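Local coordinates for uncharacterized protein (Staphylococcus aureus subsp. aureus, PDB 3H04) that is of unknown function but has the alpha/beta-hydrolase fold and is probably a serine hydrolase, perhaps an esterase, at residues V31-H36 / A84-I89; A45-P50 / F101-G106; E80-S85 / A107-L112; H248-R253 / I259-K264. All blocks are in the same frame, centred on the assembly; numbering follows the deposited sequence.

Interaction 1 of 4, residues V31-H36 / A84-I89; sequences VIVYIH and ASFDAI
Val33 points from strand 31-35 at helix 84-89, and its CG2 methyl touches both Phe86 and Ile89. This is helix-on-sheet packing in an alpha/beta-hydrolase fold. Helix 75-91 belongs to the beta-alpha-beta crossover from strand 60-65 to strand 98-103. Strand 30-35 lies between those two in the sheet, and the helix covers it. The strand and helix segments run nearly antiparallel, at 164°, with their axes 10.5 Å apart.

Phe86 and Val33 cross at about a right angle. CG of Phe86 is anti to the backbone N (chi1 -176°), and this carries the ring to the strand although its CB does not point there. The ring meets the valine obliquely, through its CD1 and CE1 carbons: Val33 CG2 is 3.8 Å from Phe86 CE1 and 4.0 Å from Phe86 CD1.

Ile89, one turn further on, points at the strand and slants across Val33. Its two branches divide the work. The CG2 methyl lies 4.1 Å from Val33 CG2, while CD1 follows the other branch of the valine, 4.2 Å from Val33 CG1. Every touching residue is buried, and the contact is wholly apolar. Ile98 of the neighbouring strand lies against Val31, Val33 and Phe86. Ile63, on the other neighbouring strand, touches Val31 and Ile89. Val31 adds one methyl to the seam, with its CG2 4.2 Å from Ile89 CG2.

Interaction 2 of 4, residues A45-P50 / F101-G106; sequences ANDLSP and FGRSSG
Arg103 has the most surface buried here, followed by Leu48 and then Phe101. The arginine ends strand 98-103 and reaches out to the loop 45-49. Its chain bends at chi3 (-60°), and the flat guanidinium lies under the leucine. Leu48 CD2 sits over the centre of one face, 3.6 Å from Arg103 CZ. The same methyl meets the Phe101 ring obliquely, 4.3 Å from Phe101 CE2.

Asp47 comes to the guanidinium edge, with its carboxylate turned 86° from the guanidinium plane. Arg103 NH2 makes a weak salt-bridge bond to Asp47 OD1 at 3.3 Å and another weak bond to Asp47 O. The stronger partners lie outside: Asp251 for Arg103 and Tyr34 for Asp47. Two waters also link the loop to the arginine. One accepts from Ser49 N at 2.7 Å and from Arg103 NH1, and it donates to Asp47 O.

The next residue, Ser104, has a strained backbone (phi 61°, psi -127°) between Gly102 and Gly106. This fits a nucleophile elbow, with Ser104 the probable nucleophile. The contact joins the loop after strand 30-35 to the strand leading into that elbow. Tyr262 of helix 256-273 touches Leu48, Phe101 and Arg103, and Phe125 of strand 121-125 packs against Phe101 and Arg103.

Interaction 3 of 4, residues E80-S85 / A107-L112; sequences EDVYAS and AYLSLL
Tyr83 OH reaches from helix 75-91 to helix 105-116, where it comes close to Leu112 and hydrogen-bonds Asp116 OD2. It passes 3.2 Å from Leu112 O and 3.4 Å from Leu112 CB. The tyrosine crosses the leucine at about a right angle. Its CG is anti to the carbonyl carbon (chi1 -70°), which sends the ring across the gap even though the CB does not point at the other helix.

The second point of touch is apolar. Val82 and Leu109 point at each other, and their side chains meet at a slant. Val82 CG2 is 3.9 Å from Leu109 CD1. Ile35 of strand 30-35 touches both residues, so this pair rests on the sheet below the two helices. Leu112 also packs within its own helix, where its CD1 lies 3.8 Å above the Tyr108 ring plane, toward the rim.

Helix 105-116 begins at the presumed nucleophile elbow, and Leu109 touches that turn. The chemistry is therefore divided: a buried pair of aliphatic methyls lies beside the sheet, while the phenol of the partly exposed Tyr83 has its hydroxyl held by Asp116 of the other helix.

Interaction 4 of 4, residues H248-R253 / I259-K264; sequences HDFDRR and ITIYRK
Phe250 and Asp251 are the two central residues of a type I beta turn from Asp249 to Arg252, and both point toward helix 259-264. Each holds CG between its backbone N and carbonyl carbon (chi1 61° in both), and both side chains leave the turn on the helix side. Asp251 takes the polar half of the contact. Tyr262 OH donates to Asp251 OD2 at 2.8 Å and approaches it nearly along the C-O axis. The oxygen lies in the plane of the tyrosine ring, at its edge. Carboxylate and ring are nearly coplanar, 23° apart. The carboxylate has two more partners: Arg103 forms a salt bridge to OD2, and Tyr126 OH bonds OD1. Its rotation is therefore well fixed, and the nearby arginine would favour the charged form.

Phe250 takes the apolar half. The two side chains come from opposite directions, and Ile261 CD1 meets the ring obliquely, 3.9 Å from Phe250 CE1. Between the two ends of the turn, Arg252 grips Asp249 side-on through NE and NH2.

His248, just before the turn, bonds Asp220 and Ser104, consistent with a catalytic triad. Phe250 and Ile261 pack against strand 212-217 and meet Phe125 of strand 121-125. Tyr52 of helix 50-56 stacks on Tyr262.

How the interactions relate
From the N terminus, interaction 1 opens on strand 30-35 and interaction 2 in the loop that follows it. Interaction 3 opens on helix 75-91 just before interaction 1 closes there, and the two share Ala84 and Ser85. Interaction 2 then closes at strand 98-103 and the turn after it, and interaction 3 on helix 105-116. Interaction 2 therefore crosses both 1 and 3. Together these three tie the central strands to two helices and a loop. Interaction 4 comes later and closes over just five intervening residues, which lead into helix 256-273. It meets interaction 2 through Arg103-Asp251 and Ser104-His248, but touches neither 1 nor 3.

Interaction 1 of 4, residues V31-H36 / A84-I89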
loop_
_atom_site.group_PDB
_atom_site.type_symbol
_atom_site.label_atom_id
_atom_site.label_comp_id
_atom_site.label_asym_id
_atom_site.label_seq_id
_atom_site.Cartn_x
_atom_site.Cartn_y
_atom_site.Cartn_z
ATOM N N VAL A 31 5.794 2.822 -15.827
ATOM C CA VAL A 31 5.111 1.724 -15.197
ATOM C C VAL A 31 4.809 2.154 -13.771
ATOM O O VAL A 31 5.689 2.668 -13.052
ATOM C CB VAL A 31 5.986 0.436 -15.236
ATOM C CG1 VAL A 31 7.370 0.719 -14.727
ATOM C CG2 VAL A 31 5.397 -0.678 -14.369
ATOM N N ILE A 32 3.549 1.961 -13.403
ATOM C CA ILE A 32 3.059 2.219 -12.067
ATOM C C ILE A 32 2.842 0.844 -11.423
ATOM O O ILE A 32 1.944 0.111 -11.825
ATOM C CB ILE A 32 1.722 2.966 -12.100
ATOM C CG1 ILE A 32 1.849 4.290 -12.853
ATOM C CG2 ILE A 32 1.216 3.214 -10.626
ATOM C CD1 ILE A 32 0.509 4.873 -13.307
ATOM N N VAL A 33 3.623 0.541 -10.399
ATOM C CA VAL A 33 3.441 -0.672 -9.612
ATOM C C VAL A 33 2.515 -0.408 -8.444
ATOM O O VAL A 33 2.877 0.305 -7.507
ATOM C CB VAL A 33 4.792 -1.201 -9.064
ATOM C CG1 VAL A 33 4.564 -2.540 -8.294
ATOM C CG2 VAL A 33 5.840 -1.345 -10.236
ATOM N N TYR A 34 1.332 -1.020 -8.495
ATOM C CA TYR A 34 0.265 -0.739 -7.559
ATOM C C TYR A 34 0.227 -1.770 -6.429
ATOM O O TYR A 34 0.214 -2.965 -6.692
ATOM C CB TYR A 34 -1.085 -0.679 -8.258
ATOM C CG TYR A 34 -2.227 -0.621 -7.275
ATOM C CD1 TYR A 34 -2.448 0.520 -6.517
ATOM C CD2 TYR A 34 -3.077 -1.722 -7.081
ATOM C CE1 TYR A 34 -3.443 0.574 -5.577
ATOM C CE2 TYR A 34 -4.083 -1.670 -6.164
ATOM C CZ TYR A 34 -4.282 -0.504 -5.415
ATOM O OH TYR A 34 -5.270 -0.424 -4.457
ATOM N N ILE A 35 0.189 -1.273 -5.180
ATOM C CA ILE A 35 0.141 -2.127 -4.014
ATOM C C ILE A 35 -1.091 -1.764 -3.207
ATOM O O ILE A 35 -1.222 -0.619 -2.672
ATOM C CB ILE A 35 1.438 -2.026 -3.183
ATOM C CG1 ILE A 35 2.663 -2.168 -4.087
ATOM C CG2 ILE A 35 1.410 -3.068 -2.045
ATOM C CD1 ILE A 35 3.973 -2.347 -3.375
ATOM N N HIS A 36 -2.020 -2.728 -3.136
ATOM C CA HIS A 36 -3.321 -2.515 -2.522
ATOM C C HIS A 36 -3.202 -2.396 -1.023
ATOM O O HIS A 36 -2.202 -2.809 -0.470
ATOM C CB HIS A 36 -4.275 -3.700 -2.815
ATOM C CG HIS A 36 -3.862 -4.991 -2.160
ATOM N ND1 HIS A 36 -4.315 -5.370 -0.906
ATOM C CD2 HIS A 36 -3.097 -6.016 -2.612
ATOM C CE1 HIS A 36 -3.793 -6.553 -0.598
ATOM N NE2 HIS A 36 -3.061 -6.974 -1.620
ATOM N N ALA A 84 10.255 -9.378 -4.345
ATOM C CA ALA A 84 10.403 -10.410 -5.400
ATOM C C ALA A 84 9.475 -10.035 -6.566
ATOM O O ALA A 84 9.870 -10.114 -7.703
ATOM C CB ALA A 84 10.089 -11.801 -4.891
ATOM N N SER A 85 8.273 -9.539 -6.270
ATOM C CA SER A 85 7.345 -9.153 -7.326
ATOM C C SER A 85 7.839 -7.867 -7.984
ATOM O O SER A 85 7.916 -7.777 -9.224
ATOM C CB SER A 85 5.905 -9.016 -6.806
ATOM O OG SER A 85 5.473 -10.253 -6.212
ATOM N N PHE A 86 8.218 -6.888 -7.162
ATOM C CA PHE A 86 8.780 -5.670 -7.716
ATOM C C PHE A 86 9.944 -5.934 -8.673
ATOM O O PHE A 86 9.959 -5.361 -9.757
ATOM C CB PHE A 86 9.206 -4.645 -6.669
ATOM C CG PHE A 86 9.689 -3.360 -7.298
ATOM C CD1 PHE A 86 8.780 -2.460 -7.836
ATOM C CD2 PHE A 86 11.046 -3.115 -7.450
ATOM C CE1 PHE A 86 9.208 -1.275 -8.442
ATOM C CE2 PHE A 86 11.491 -1.927 -8.092
ATOM C CZ PHE A 86 10.557 -1.013 -8.570
ATOM N N ASP A 87 10.895 -6.800 -8.287
ATOM C CA ASP A 87 12.105 -7.043 -9.104
ATOM C C ASP A 87 11.809 -7.761 -10.384
ATOM O O ASP A 87 12.438 -7.493 -11.423
ATOM C CB ASP A 87 13.169 -7.812 -8.338
ATOM C CG ASP A 87 13.736 -7.016 -7.188
ATOM O OD1 ASP A 87 13.650 -5.773 -7.262
ATOM O OD2 ASP A 87 14.228 -7.634 -6.202
ATOM N N ALA A 88 10.858 -8.669 -10.324
ATOM C CA ALA A 88 10.384 -9.343 -11.528
ATOM C C ALA A 88 9.723 -8.320 -12.450
ATOM O O ALA A 88 9.934 -8.338 -13.640
ATOM C CB ALA A 88 9.436 -10.463 -11.183
ATOM N N ILE A 89 8.957 -7.390 -11.896
ATOM C CA ILE A 89 8.340 -6.333 -12.727
ATOM C C ILE A 89 9.365 -5.353 -13.260
ATOM O O ILE A 89 9.330 -5.043 -14.455
ATOM C CB ILE A 89 7.200 -5.567 -11.963
ATOM C CG1 ILE A 89 6.086 -6.536 -11.585
ATOM C CG2 ILE A 89 6.646 -4.358 -12.825
ATOM C CD1 ILE A 89 5.342 -6.166 -10.205
#

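Interaction 2 of 4, residues A45-P50 / F101-G106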
loop_
_atom_site.group_PDB
_atom_site.type_symbol
_atom_site.label_atom_id
_atom_site.label_comp_id
_atom_site.label_asym_id
_atom_site.label_seq_id
_atom_site.Cartn_x
_atom_site.Cartn_y
_atom_site.Cartn_z
ATOM N N ALA A 45 -5.474 -7.446 -4.890
ATOM C CA ALA A 45 -4.711 -6.619 -5.824
ATOM C C ALA A 45 -5.590 -5.813 -6.776
ATOM O O ALA A 45 -5.242 -4.675 -7.126
ATOM C CB ALA A 45 -3.738 -7.507 -6.640
ATOM N N ASN A 46 -6.697 -6.416 -7.238
ATOM C CA ASN A 46 -7.604 -5.758 -8.184
ATOM C C ASN A 46 -8.765 -5.008 -7.505
ATOM O O ASN A 46 -9.925 -5.245 -7.846
ATOM C CB ASN A 46 -8.161 -6.744 -9.232
ATOM C CG ASN A 46 -8.965 -7.869 -8.606
ATOM O OD1 ASN A 46 -8.764 -8.217 -7.428
ATOM N ND2 ASN A 46 -9.868 -8.451 -9.376
ATOM N N ASP A 47 -8.441 -4.110 -6.563
ATOM C CA ASP A 47 -9.446 -3.367 -5.783
ATOM C C ASP A 47 -9.611 -1.921 -6.225
ATOM O O ASP A 47 -10.406 -1.200 -5.623
ATOM C CB ASP A 47 -9.179 -3.404 -4.263
ATOM C CG ASP A 47 -7.914 -2.627 -3.839
ATOM O OD1 ASP A 47 -7.108 -2.221 -4.712
ATOM O OD2 ASP A 47 -7.737 -2.430 -2.620
ATOM N N LEU A 48 -8.917 -1.514 -7.294
ATOM C CA LEU A 48 -9.029 -0.163 -7.849
ATOM C C LEU A 48 -10.291 -0.047 -8.725
ATOM O O LEU A 48 -10.513 -0.914 -9.559
ATOM C CB LEU A 48 -7.824 0.177 -8.749
ATOM C CG LEU A 48 -6.542 0.602 -8.041
ATOM C CD1 LEU A 48 -5.468 0.834 -9.071
ATOM C CD2 LEU A 48 -6.799 1.890 -7.186
ATOM N N SER A 49 -11.077 1.022 -8.588
ATOM C CA SER A 49 -12.204 1.249 -9.536
ATOM C C SER A 49 -11.706 1.337 -10.974
ATOM O O SER A 49 -10.668 1.947 -11.252
ATOM C CB SER A 49 -13.020 2.517 -9.245
ATOM O OG SER A 49 -13.197 2.715 -7.833
ATOM N N PRO A 50 -12.486 0.779 -11.910
ATOM C CA PRO A 50 -12.207 0.913 -13.344
ATOM C C PRO A 50 -11.919 2.353 -13.762
ATOM O O PRO A 50 -11.065 2.605 -14.636
ATOM C CB PRO A 50 -13.529 0.447 -13.992
ATOM C CG PRO A 50 -14.113 -0.486 -12.991
ATOM C CD PRO A 50 -13.744 0.053 -11.651
ATOM N N PHE A 101 2.746 2.950 -6.279
ATOM C CA PHE A 101 1.482 3.582 -5.942
ATOM C C PHE A 101 0.872 2.640 -4.953
ATOM O O PHE A 101 0.596 1.500 -5.321
ATOM C CB PHE A 101 0.603 3.744 -7.188
ATOM C CG PHE A 101 -0.829 4.121 -6.885
ATOM C CD1 PHE A 101 -1.153 4.803 -5.732
ATOM C CD2 PHE A 101 -1.846 3.766 -7.762
ATOM C CE1 PHE A 101 -2.462 5.197 -5.453
ATOM C CE2 PHE A 101 -3.177 4.107 -7.483
ATOM C CZ PHE A 101 -3.487 4.839 -6.346
ATOM N N GLY A 102 0.728 3.081 -3.699
ATOM C CA GLY A 102 0.027 2.306 -2.678
ATOM C C GLY A 102 -1.091 3.077 -2.007
ATOM O O GLY A 102 -1.131 4.334 -2.005
ATOM N N ARG A 103 -2.027 2.325 -1.447
ATOM C CA ARG A 103 -3.091 2.860 -0.627
ATOM C C ARG A 103 -2.976 2.196 0.703
ATOM O O ARG A 103 -2.880 0.964 0.797
ATOM C CB ARG A 103 -4.476 2.638 -1.252
ATOM C CG ARG A 103 -4.536 3.246 -2.663
ATOM C CD ARG A 103 -5.880 3.380 -3.264
ATOM N NE ARG A 103 -6.580 2.089 -3.398
ATOM C CZ ARG A 103 -7.873 1.943 -3.717
ATOM N NH1 ARG A 103 -8.650 2.989 -3.930
ATOM N NH2 ARG A 103 -8.391 0.729 -3.840
ATOM N N SER A 104 -3.026 3.025 1.740
ATOM C CA SER A 104 -3.021 2.583 3.116
ATOM C C SER A 104 -1.689 1.819 3.361
ATOM O O SER A 104 -0.612 2.341 3.088
ATOM C CB SER A 104 -4.315 1.794 3.425
ATOM O OG SER A 104 -4.516 1.761 4.819
ATOM N N SER A 105 -1.743 0.590 3.869
ATOM C CA SER A 105 -0.555 -0.206 4.071
ATOM C C SER A 105 0.206 -0.508 2.776
ATOM O O SER A 105 1.400 -0.744 2.817
ATOM C CB SER A 105 -0.944 -1.526 4.755
ATOM O OG SER A 105 -2.026 -2.177 4.039
ATOM N N GLY A 106 -0.458 -0.502 1.627
ATOM C CA GLY A 106 0.251 -0.588 0.365
ATOM C C GLY A 106 1.181 0.573 0.092
ATOM O O GLY A 106 2.208 0.409 -0.607
HETATM O O HOH W 1 -6.274 -0.640 -1.481
HETATM O O HOH W 2 -10.903 1.701 -5.963
#

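Interaction 3 of 4, residues E80-S85 / A107-L112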
loop_
_atom_site.group_PDB
_atom_site.type_symbol
_atom_site.label_atom_id
_atom_site.label_comp_id
_atom_site.label_asym_id
_atom_site.label_seq_id
_atom_site.Cartn_x
_atom_site.Cartn_y
_atom_site.Cartn_z
ATOM N N GLU A 80 9.503 -9.581 1.635
ATOM C CA GLU A 80 10.180 -10.464 0.674
ATOM C C GLU A 80 9.324 -10.693 -0.582
ATOM O O GLU A 80 9.834 -10.668 -1.682
ATOM C CB GLU A 80 10.579 -11.813 1.315
ATOM C CG GLU A 80 11.826 -11.707 2.146
ATOM C CD GLU A 80 12.205 -12.991 2.886
ATOM O OE1 GLU A 80 11.602 -14.077 2.612
ATOM O OE2 GLU A 80 13.132 -12.884 3.743
ATOM N N ASP A 81 8.019 -10.919 -0.409
ATOM C CA ASP A 81 7.112 -11.112 -1.561
ATOM C C ASP A 81 7.027 -9.853 -2.420
ATOM O O ASP A 81 7.032 -9.904 -3.641
ATOM C CB ASP A 81 5.675 -11.487 -1.070
ATOM C CG ASP A 81 5.542 -12.949 -0.578
ATOM O OD1 ASP A 81 6.527 -13.737 -0.655
ATOM O OD2 ASP A 81 4.410 -13.314 -0.119
ATOM N N VAL A 82 6.829 -8.710 -1.769
ATOM C CA VAL A 82 6.728 -7.434 -2.455
ATOM C C VAL A 82 7.997 -7.149 -3.313
ATOM O O VAL A 82 7.912 -6.792 -4.486
ATOM C CB VAL A 82 6.456 -6.300 -1.407
ATOM C CG1 VAL A 82 6.713 -4.927 -2.024
ATOM C CG2 VAL A 82 4.997 -6.442 -0.842
ATOM N N TYR A 83 9.174 -7.328 -2.731
ATOM C CA TYR A 83 10.422 -7.074 -3.450
ATOM C C TYR A 83 10.673 -8.125 -4.553
ATOM O O TYR A 83 11.223 -7.799 -5.585
ATOM C CB TYR A 83 11.598 -7.020 -2.471
ATOM C CG TYR A 83 11.681 -5.820 -1.522
ATOM C CD1 TYR A 83 10.608 -4.959 -1.306
ATOM C CD2 TYR A 83 12.857 -5.589 -0.798
ATOM C CE1 TYR A 83 10.735 -3.859 -0.426
ATOM C CE2 TYR A 83 12.976 -4.556 0.087
ATOM C CZ TYR A 83 11.934 -3.673 0.255
ATOM O OH TYR A 83 12.062 -2.646 1.128
ATOM N N ALA A 84 10.255 -9.378 -4.345
ATOM C CA ALA A 84 10.403 -10.410 -5.400
ATOM C C ALA A 84 9.475 -10.035 -6.566
ATOM O O ALA A 84 9.870 -10.114 -7.703
ATOM C CB ALA A 84 10.089 -11.801 -4.891
ATOM N N SER A 85 8.273 -9.539 -6.270
ATOM C CA SER A 85 7.345 -9.153 -7.326
ATOM C C SER A 85 7.839 -7.867 -7.984
ATOM O O SER A 85 7.916 -7.777 -9.224
ATOM C CB SER A 85 5.905 -9.016 -6.806
ATOM O OG SER A 85 5.473 -10.253 -6.212
ATOM N N ALA A 107 0.819 1.762 0.605
ATOM C CA ALA A 107 1.673 2.943 0.458
ATOM C C ALA A 107 2.904 2.804 1.335
ATOM O O ALA A 107 4.011 3.184 0.926
ATOM C CB ALA A 107 0.895 4.273 0.768
ATOM N N TYR A 108 2.750 2.211 2.521
ATOM C CA TYR A 108 3.918 1.827 3.343
ATOM C C TYR A 108 4.879 0.900 2.572
ATOM O O TYR A 108 6.085 1.207 2.456
ATOM C CB TYR A 108 3.431 1.124 4.621
ATOM C CG TYR A 108 4.499 0.486 5.486
ATOM C CD1 TYR A 108 5.488 1.233 6.093
ATOM C CD2 TYR A 108 4.489 -0.877 5.697
ATOM C CE1 TYR A 108 6.424 0.640 6.935
ATOM C CE2 TYR A 108 5.371 -1.462 6.534
ATOM C CZ TYR A 108 6.373 -0.707 7.130
ATOM O OH TYR A 108 7.260 -1.325 7.965
ATOM N N LEU A 109 4.346 -0.172 1.992
ATOM C CA LEU A 109 5.168 -1.064 1.162
ATOM C C LEU A 109 5.805 -0.344 -0.042
ATOM O O LEU A 109 6.959 -0.616 -0.396
ATOM C CB LEU A 109 4.391 -2.280 0.714
ATOM C CG LEU A 109 3.901 -3.149 1.899
ATOM C CD1 LEU A 109 2.834 -4.189 1.486
ATOM C CD2 LEU A 109 5.020 -3.789 2.694
ATOM N N SER A 110 5.056 0.569 -0.652
ATOM C CA SER A 110 5.546 1.361 -1.785
ATOM C C SER A 110 6.705 2.285 -1.387
ATOM O O SER A 110 7.655 2.464 -2.147
ATOM C CB SER A 110 4.443 2.198 -2.399
ATOM O OG SER A 110 3.431 1.390 -2.921
ATOM N N LEU A 111 6.657 2.813 -0.172
ATOM C CA LEU A 111 7.740 3.645 0.329
ATOM C C LEU A 111 8.968 2.828 0.680
ATOM O O LEU A 111 10.084 3.337 0.486
ATOM C CB LEU A 111 7.293 4.476 1.516
ATOM C CG LEU A 111 6.336 5.645 1.183
ATOM C CD1 LEU A 111 5.492 5.947 2.450
ATOM C CD2 LEU A 111 7.108 6.883 0.699
ATOM N N LEU A 112 8.790 1.601 1.216
ATOM C CA LEU A 112 9.958 0.707 1.464
ATOM C C LEU A 112 10.709 0.398 0.152
ATOM O O LEU A 112 11.994 0.424 0.070
ATOM C CB LEU A 112 9.540 -0.585 2.174
ATOM C CG LEU A 112 8.974 -0.435 3.611
ATOM C CD1 LEU A 112 8.607 -1.796 4.267
ATOM C CD2 LEU A 112 9.997 0.341 4.497
#

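Interaction 4 of 4, residues H248-R253 / I259-K264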
loop_
_atom_site.group_PDB
_atom_site.type_symbol
_atom_site.label_atom_id
_atom_site.label_comp_id
_atom_site.label_asym_id
_atom_site.label_seq_id
_atom_site.Cartn_x
_atom_site.Cartn_y
_atom_site.Cartn_z
ATOM N N HIS A 248 -10.938 7.633 5.684
ATOM C CA HIS A 248 -9.609 7.032 5.454
ATOM C C HIS A 248 -9.508 6.930 3.939
ATOM O O HIS A 248 -8.871 7.787 3.299
ATOM C CB HIS A 248 -9.479 5.669 6.201
ATOM C CG HIS A 248 -8.206 4.903 5.915
ATOM N ND1 HIS A 248 -6.943 5.464 6.019
ATOM C CD2 HIS A 248 -8.014 3.631 5.470
ATOM C CE1 HIS A 248 -6.031 4.546 5.725
ATOM N NE2 HIS A 248 -6.658 3.434 5.374
ATOM N N ASP A 249 -10.220 5.965 3.360
ATOM C CA ASP A 249 -10.220 5.753 1.900
ATOM C C ASP A 249 -11.244 6.666 1.201
ATOM O O ASP A 249 -12.372 6.278 0.819
ATOM C CB ASP A 249 -10.328 4.253 1.541
ATOM C CG ASP A 249 -11.521 3.556 2.206
ATOM O OD1 ASP A 249 -11.900 3.972 3.337
ATOM O OD2 ASP A 249 -12.103 2.636 1.569
ATOM N N PHE A 250 -10.825 7.915 1.051
ATOM C CA PHE A 250 -11.688 8.960 0.488
ATOM C C PHE A 250 -12.127 8.637 -0.951
ATOM O O PHE A 250 -13.112 9.197 -1.427
ATOM C CB PHE A 250 -10.956 10.328 0.472
ATOM C CG PHE A 250 -9.698 10.343 -0.378
ATOM C CD1 PHE A 250 -9.760 10.581 -1.766
ATOM C CD2 PHE A 250 -8.457 10.142 0.190
ATOM C CE1 PHE A 250 -8.614 10.566 -2.544
ATOM C CE2 PHE A 250 -7.298 10.127 -0.596
ATOM C CZ PHE A 250 -7.370 10.329 -1.954
ATOM N N ASP A 251 -11.354 7.759 -1.605
ATOM C CA ASP A 251 -11.574 7.302 -2.975
ATOM C C ASP A 251 -12.309 5.982 -3.059
ATOM O O ASP A 251 -12.330 5.346 -4.106
ATOM C CB ASP A 251 -10.234 7.184 -3.714
ATOM C CG ASP A 251 -9.271 6.165 -3.064
ATOM O OD1 ASP A 251 -9.362 5.886 -1.830
ATOM O OD2 ASP A 251 -8.371 5.703 -3.794
ATOM N N ARG A 252 -12.924 5.556 -1.976
ATOM C CA ARG A 252 -13.720 4.326 -2.028
ATOM C C ARG A 252 -14.693 4.355 -3.235
ATOM O O ARG A 252 -14.829 3.343 -3.944
ATOM C CB ARG A 252 -14.473 4.141 -0.731
ATOM C CG ARG A 252 -15.364 2.955 -0.711
ATOM C CD ARG A 252 -16.063 2.884 0.596
ATOM N NE ARG A 252 -15.130 2.878 1.734
ATOM C CZ ARG A 252 -15.541 2.914 2.990
ATOM N NH1 ARG A 252 -16.863 2.904 3.243
ATOM N NH2 ARG A 252 -14.655 2.937 3.986
ATOM N N ARG A 253 -15.348 5.499 -3.479
ATOM C CA ARG A 253 -16.164 5.708 -4.701
ATOM C C ARG A 253 -15.609 6.761 -5.655
ATOM O O ARG A 253 -15.081 7.793 -5.233
ATOM C CB ARG A 253 -17.573 6.100 -4.316
ATOM C CG ARG A 253 -18.236 5.027 -3.512
ATOM C CD ARG A 253 -19.213 5.554 -2.548
ATOM N NE ARG A 253 -20.430 5.921 -3.236
ATOM C CZ ARG A 253 -21.631 5.396 -3.024
ATOM N NH1 ARG A 253 -21.836 4.458 -2.106
ATOM N NH2 ARG A 253 -22.656 5.860 -3.729
ATOM N N ILE A 259 -11.712 11.711 -8.479
ATOM C CA ILE A 259 -11.239 11.732 -9.859
ATOM C C ILE A 259 -10.225 12.870 -10.013
ATOM O O ILE A 259 -9.181 12.709 -10.637
ATOM C CB ILE A 259 -12.432 11.926 -10.877
ATOM C CG1 ILE A 259 -13.277 10.650 -10.953
ATOM C CG2 ILE A 259 -11.949 12.343 -12.237
ATOM C CD1 ILE A 259 -12.506 9.396 -11.270
ATOM N N THR A 260 -10.534 14.014 -9.425
ATOM C CA THR A 260 -9.633 15.154 -9.535
ATOM C C THR A 260 -8.240 14.884 -8.993
ATOM O O THR A 260 -7.241 15.273 -9.600
ATOM C CB THR A 260 -10.261 16.387 -8.863
ATOM O OG1 THR A 260 -11.358 16.766 -9.671
ATOM C CG2 THR A 260 -9.289 17.534 -8.735
ATOM N N ILE A 261 -8.191 14.239 -7.841
ATOM C CA ILE A 261 -6.937 13.806 -7.232
ATOM C C ILE A 261 -6.177 12.782 -8.105
ATOM O O ILE A 261 -4.984 12.905 -8.273
ATOM C CB ILE A 261 -7.181 13.296 -5.779
ATOM C CG1 ILE A 261 -7.573 14.537 -4.918
ATOM C CG2 ILE A 261 -5.902 12.560 -5.213
ATOM C CD1 ILE A 261 -7.994 14.259 -3.466
ATOM N N TYR A 262 -6.872 11.818 -8.680
ATOM C CA TYR A 262 -6.260 10.880 -9.639
ATOM C C TYR A 262 -5.692 11.584 -10.867
ATOM O O TYR A 262 -4.627 11.211 -11.340
ATOM C CB TYR A 262 -7.225 9.727 -10.070
ATOM C CG TYR A 262 -7.231 8.576 -9.086
ATOM C CD1 TYR A 262 -8.112 8.552 -8.004
ATOM C CD2 TYR A 262 -6.314 7.542 -9.196
ATOM C CE1 TYR A 262 -8.076 7.505 -7.069
ATOM C CE2 TYR A 262 -6.261 6.475 -8.271
ATOM C CZ TYR A 262 -7.158 6.474 -7.196
ATOM O OH TYR A 262 -7.134 5.466 -6.271
ATOM N N ARG A 263 -6.398 12.587 -11.381
ATOM C CA ARG A 263 -5.860 13.385 -12.482
ATOM C C ARG A 263 -4.621 14.162 -12.057
ATOM O O ARG A 263 -3.682 14.223 -12.808
ATOM C CB ARG A 263 -6.898 14.336 -13.047
ATOM C CG ARG A 263 -7.943 13.598 -13.858
ATOM C CD ARG A 263 -8.856 14.582 -14.541
ATOM N NE ARG A 263 -10.032 13.933 -15.114
ATOM C CZ ARG A 263 -10.028 13.129 -16.181
ATOM N NH1 ARG A 263 -8.903 12.820 -16.816
ATOM N NH2 ARG A 263 -11.182 12.631 -16.621
ATOM N N LYS A 264 -4.601 14.665 -10.825
ATOM C CA LYS A 264 -3.404 15.290 -10.274
ATOM C C LYS A 264 -2.228 14.298 -10.127
ATOM O O LYS A 264 -1.078 14.683 -10.276
ATOM C CB LYS A 264 -3.687 15.907 -8.904
ATOM C CG LYS A 264 -4.620 17.076 -8.888
ATOM C CD LYS A 264 -4.786 17.532 -7.465
ATOM C CE LYS A 264 -5.581 18.802 -7.376
ATOM N NZ LYS A 264 -4.697 19.915 -7.557
#